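Local structure of ribosome inactivating type 1 protein (Iris hollandica, 3MVG) at residues V208-P219 against V231-R239. The protein is a single-chain (type 1) member of the plant ribosome-inactivating protein family. Numbering follows the deposited sequence. Where two conformers were deposited one is given.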
loop_
_atom_site.group_PDB
_atom_site.type_symbol
_atom_site.label_atom_id
_atom_site.label_comp_id
_atom_site.label_asym_id
_atom_site.label_seq_id
_atom_site.Cartn_x
_atom_site.Cartn_y
_atom_site.Cartn_z
ATOM N N VAL A 208 -15.554 13.918 -0.493
ATOM C CA VAL A 208 -14.679 14.276 0.621
ATOM C C VAL A 208 -14.826 15.762 0.982
ATOM O O VAL A 208 -14.902 16.112 2.167
ATOM C CB VAL A 208 -13.207 13.883 0.352
ATOM C CG1 VAL A 208 -12.262 14.516 1.382
ATOM C CG2 VAL A 208 -13.065 12.381 0.352
ATOM N N GLN A 209 -14.881 16.615 -0.035
ATOM C CA GLN A 209 -14.976 18.061 0.188
ATOM C C GLN A 209 -16.330 18.518 0.738
ATOM O O GLN A 209 -16.395 19.524 1.445
ATOM C CB GLN A 209 -14.593 18.846 -1.069
ATOM C CG GLN A 209 -13.095 18.809 -1.333
ATOM C CD GLN A 209 -12.745 19.171 -2.749
ATOM O OE1 GLN A 209 -12.609 20.343 -3.090
ATOM N NE2 GLN A 209 -12.595 18.158 -3.593
ATOM N N ARG A 210 -17.390 17.771 0.435
ATOM C CA ARG A 210 -18.749 18.133 0.862
ATOM C C ARG A 210 -19.196 17.389 2.117
ATOM O O ARG A 210 -20.296 17.637 2.634
ATOM C CB ARG A 210 -19.748 17.854 -0.258
ATOM C CG ARG A 210 -19.484 18.603 -1.543
ATOM C CD ARG A 210 -20.659 18.469 -2.487
ATOM N NE ARG A 210 -21.823 19.200 -1.985
ATOM C CZ ARG A 210 -22.916 19.472 -2.696
ATOM N NH1 ARG A 210 -23.017 19.075 -3.959
ATOM N NH2 ARG A 210 -23.912 20.148 -2.140
ATOM N N ALA A 211 -18.362 16.482 2.620
ATOM C CA ALA A 211 -18.747 15.635 3.748
ATOM C C ALA A 211 -19.047 16.455 5.000
ATOM O O ALA A 211 -18.440 17.503 5.231
ATOM C CB ALA A 211 -17.667 14.613 4.033
ATOM N N GLU A 212 -20.001 15.966 5.789
ATOM C CA GLU A 212 -20.399 16.616 7.035
ATOM C C GLU A 212 -20.116 15.670 8.180
ATOM O O GLU A 212 -20.603 14.538 8.196
ATOM C CB GLU A 212 -21.876 17.007 6.987
ATOM C CG GLU A 212 -22.125 18.186 6.062
ATOM C CD GLU A 212 -23.587 18.557 5.929
ATOM O OE1 GLU A 212 -24.425 17.991 6.657
ATOM O OE2 GLU A 212 -23.889 19.422 5.087
ATOM N N GLY A 213 -19.297 16.129 9.123
ATOM C CA GLY A 213 -18.792 15.267 10.183
ATOM C C GLY A 213 -18.100 14.037 9.617
ATOM O O GLY A 213 -18.153 12.961 10.209
ATOM N N GLY A 214 -17.462 14.204 8.456
ATOM C CA GLY A 214 -16.780 13.108 7.771
ATOM C C GLY A 214 -17.679 12.176 6.974
ATOM O O GLY A 214 -17.181 11.319 6.248
ATOM N N ARG A 215 -18.996 12.335 7.094
ATOM C CA ARG A 215 -19.942 11.453 6.402
ATOM C C ARG A 215 -20.304 11.997 5.029
ATOM O O ARG A 215 -20.618 13.179 4.879
ATOM C CB ARG A 215 -21.222 11.249 7.230
ATOM C CG ARG A 215 -21.020 10.588 8.605
ATOM C CD ARG A 215 -20.639 9.113 8.506
ATOM N NE ARG A 215 -21.666 8.309 7.839
ATOM C CZ ARG A 215 -21.519 7.034 7.484
ATOM N NH1 ARG A 215 -20.382 6.390 7.724
ATOM N NH2 ARG A 215 -22.517 6.401 6.883
ATOM N N PHE A 216 -20.261 11.131 4.020
ATOM C CA PHE A 216 -20.605 11.528 2.656
ATOM C C PHE A 216 -22.086 11.873 2.537
ATOM O O PHE A 216 -22.944 11.150 3.054
ATOM C CB PHE A 216 -20.328 10.380 1.682
ATOM C CG PHE A 216 -18.875 10.199 1.302
ATOM C CD1 PHE A 216 -17.851 10.932 1.904
ATOM C CD2 PHE A 216 -18.540 9.244 0.344
ATOM C CE1 PHE A 216 -16.516 10.729 1.525
ATOM C CE2 PHE A 216 -17.218 9.036 -0.036
ATOM C CZ PHE A 216 -16.209 9.775 0.551
ATOM N N LEU A 217 -22.385 12.951 1.825
ATOM C CA LEU A 217 -23.769 13.266 1.468
ATOM C C LEU A 217 -24.343 12.207 0.526
ATOM O O LEU A 217 -25.522 11.850 0.620
ATOM C CB LEU A 217 -23.866 14.651 0.829
ATOM C CG LEU A 217 -23.315 15.869 1.582
ATOM C CD1 LEU A 217 -23.519 17.123 0.741
ATOM C CD2 LEU A 217 -23.938 16.037 2.969
ATOM N N GLN A 218 -23.504 11.711 -0.381
ATOM C CA GLN A 218 -23.894 10.683 -1.338
ATOM C C GLN A 218 -22.871 9.549 -1.321
ATOM O O GLN A 218 -21.795 9.667 -1.922
ATOM C CB GLN A 218 -24.024 11.271 -2.748
ATOM C CG GLN A 218 -25.157 12.278 -2.922
ATOM C CD GLN A 218 -26.539 11.687 -2.667
ATOM O OE1 GLN A 218 -26.807 10.522 -2.982
ATOM N NE2 GLN A 218 -27.428 12.500 -2.103
ATOM N N PRO A 219 -23.187 8.448 -0.613
ATOM C CA PRO A 219 -22.295 7.289 -0.606
ATOM C C PRO A 219 -21.952 6.799 -2.015
ATOM O O PRO A 219 -22.779 6.862 -2.926
ATOM C CB PRO A 219 -23.093 6.250 0.178
ATOM C CG PRO A 219 -23.874 7.080 1.157
ATOM C CD PRO A 219 -24.270 8.311 0.381
ATOM N N VAL A 231 -19.428 -0.087 -0.667
ATOM C CA VAL A 231 -19.911 1.284 -0.636
ATOM C C VAL A 231 -19.008 2.108 0.271
ATOM O O VAL A 231 -18.719 1.714 1.403
ATOM C CB VAL A 231 -21.382 1.368 -0.160
ATOM C CG1 VAL A 231 -21.845 2.825 -0.088
ATOM C CG2 VAL A 231 -22.292 0.544 -1.077
ATOM N N ILE A 232 -18.552 3.243 -0.253
ATOM C CA ILE A 232 -17.734 4.189 0.506
ATOM C C ILE A 232 -18.641 5.314 1.000
ATOM O O ILE A 232 -19.211 6.046 0.199
ATOM C CB ILE A 232 -16.592 4.779 -0.370
ATOM C CG1 ILE A 232 -15.845 3.679 -1.146
ATOM C CG2 ILE A 232 -15.646 5.643 0.473
ATOM C CD1 ILE A 232 -15.204 2.590 -0.298
ATOM N N SER A 233 -18.753 5.452 2.320
ATOM C CA SER A 233 -19.746 6.346 2.922
ATOM C C SER A 233 -19.144 7.463 3.762
ATOM O O SER A 233 -19.864 8.321 4.266
ATOM C CB SER A 233 -20.718 5.547 3.792
ATOM O OG SER A 233 -21.437 4.619 3.009
ATOM N N ASP A 234 -17.829 7.459 3.932
ATOM C CA ASP A 234 -17.191 8.475 4.763
ATOM C C ASP A 234 -15.758 8.759 4.326
ATOM O O ASP A 234 -15.161 7.977 3.566
ATOM C CB ASP A 234 -17.280 8.122 6.259
ATOM C CG ASP A 234 -16.625 6.808 6.590
ATOM O OD1 ASP A 234 -17.338 5.869 6.998
ATOM O OD2 ASP A 234 -15.398 6.698 6.446
ATOM N N VAL A 235 -15.215 9.875 4.800
ATOM C CA VAL A 235 -13.878 10.300 4.411
ATOM C C VAL A 235 -12.804 9.307 4.836
ATOM O O VAL A 235 -11.888 9.010 4.065
ATOM C CB VAL A 235 -13.529 11.668 4.997
ATOM C CG1 VAL A 235 -12.126 12.032 4.591
ATOM C CG2 VAL A 235 -14.519 12.709 4.521
ATOM N N GLU A 236 -12.916 8.786 6.054
ATOM C CA GLU A 236 -11.908 7.872 6.571
ATOM C C GLU A 236 -11.800 6.641 5.675
ATOM O O GLU A 236 -10.692 6.210 5.360
ATOM C CB GLU A 236 -12.172 7.506 8.032
ATOM C CG GLU A 236 -11.124 6.564 8.617
ATOM C CD GLU A 236 -11.487 5.102 8.424
ATOM O OE1 GLU A 236 -12.591 4.703 8.844
ATOM O OE2 GLU A 236 -10.674 4.342 7.858
ATOM N N LYS A 237 -12.933 6.099 5.239
ATOM C CA LYS A 237 -12.910 4.947 4.347
ATOM C C LYS A 237 -12.275 5.300 2.996
ATOM O O LYS A 237 -11.491 4.526 2.449
ATOM C CB LYS A 237 -14.310 4.349 4.157
ATOM C CG LYS A 237 -14.304 3.049 3.372
ATOM C CD LYS A 237 -15.511 2.185 3.651
ATOM C CE LYS A 237 -15.379 0.843 2.959
ATOM N NZ LYS A 237 -16.628 0.036 3.043
ATOM N N ALA A 238 -12.600 6.474 2.467
ATOM C CA ALA A 238 -11.984 6.934 1.216
ATOM C C ALA A 238 -10.462 7.017 1.341
ATOM O O ALA A 238 -9.731 6.556 0.455
ATOM C CB ALA A 238 -12.564 8.277 0.803
ATOM N N ARG A 239 -9.994 7.601 2.439
ATOM C CA ARG A 239 -8.560 7.731 2.675
ATOM C C ARG A 239 -7.902 6.376 2.936
ATOM O O ARG A 239 -6.797 6.109 2.451
ATOM C CB ARG A 239 -8.304 8.700 3.837
ATOM C CG ARG A 239 -6.832 9.117 3.989
ATOM C CD ARG A 239 -6.612 10.107 5.141
ATOM N NE ARG A 239 -7.031 9.493 6.392
ATOM C CZ ARG A 239 -8.042 9.900 7.147
ATOM N NH1 ARG A 239 -8.713 11.011 6.863
ATOM N NH2 ARG A 239 -8.354 9.193 8.221
HETATM O O HOH W 1 -22.655 8.851 4.421
#
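Phe216 lays one face of its ring against the strand-to-helix junction of 231-239, with Asp234 N over the ring centre, 3.9 Å above its plane. Its CG lies anti to the carbonyl carbon (chi1 -78°), which lays the ring alongside this backbone, among neighbouring side chains: CE2 meets Ile232 CG2 at 3.8 Å, and CZ meets Ala238 CB. In one of its two conformers Val235 sets CG2 3.7 Å from Ala211 CB and CG1 beside Val208 CG1.

Two backbone hydrogen bonds bracket the Arg215-Asp234 non-hydrogen-bonded pair. Val235 N donates to Gly214 O (2.8 Å) in the carbonyl plane, whereas Phe216 N reaches Ser233 O from 38° out of the carbonyl plane. The same Ser233 O accepts from a water that also donates to Phe216 O, and it sits over one face of the Arg215 guanidinium. Bent at chi2 and chi3, the Arg215 chain folds back so that NH1 forms a salt bridge with Asp234 OD1 at 3.2 Å, the guanidinium and carboxylate planes 45° apart. Asp234 OD2 accepts from Lys237 N at 2.8 Å, the N-cap bond.

Further out, Leu204 and Glu207 of helix 201-210 also touch Phe216, and a type I' turn from Glu212 to Arg215 leads the chain from that helix into the strand. The arrangement is the base of an antiparallel beta hairpin, strands 215-223 and 229-234, joining helix 201-210 to helix 235-240 in the ribosome-inactivating protein fold.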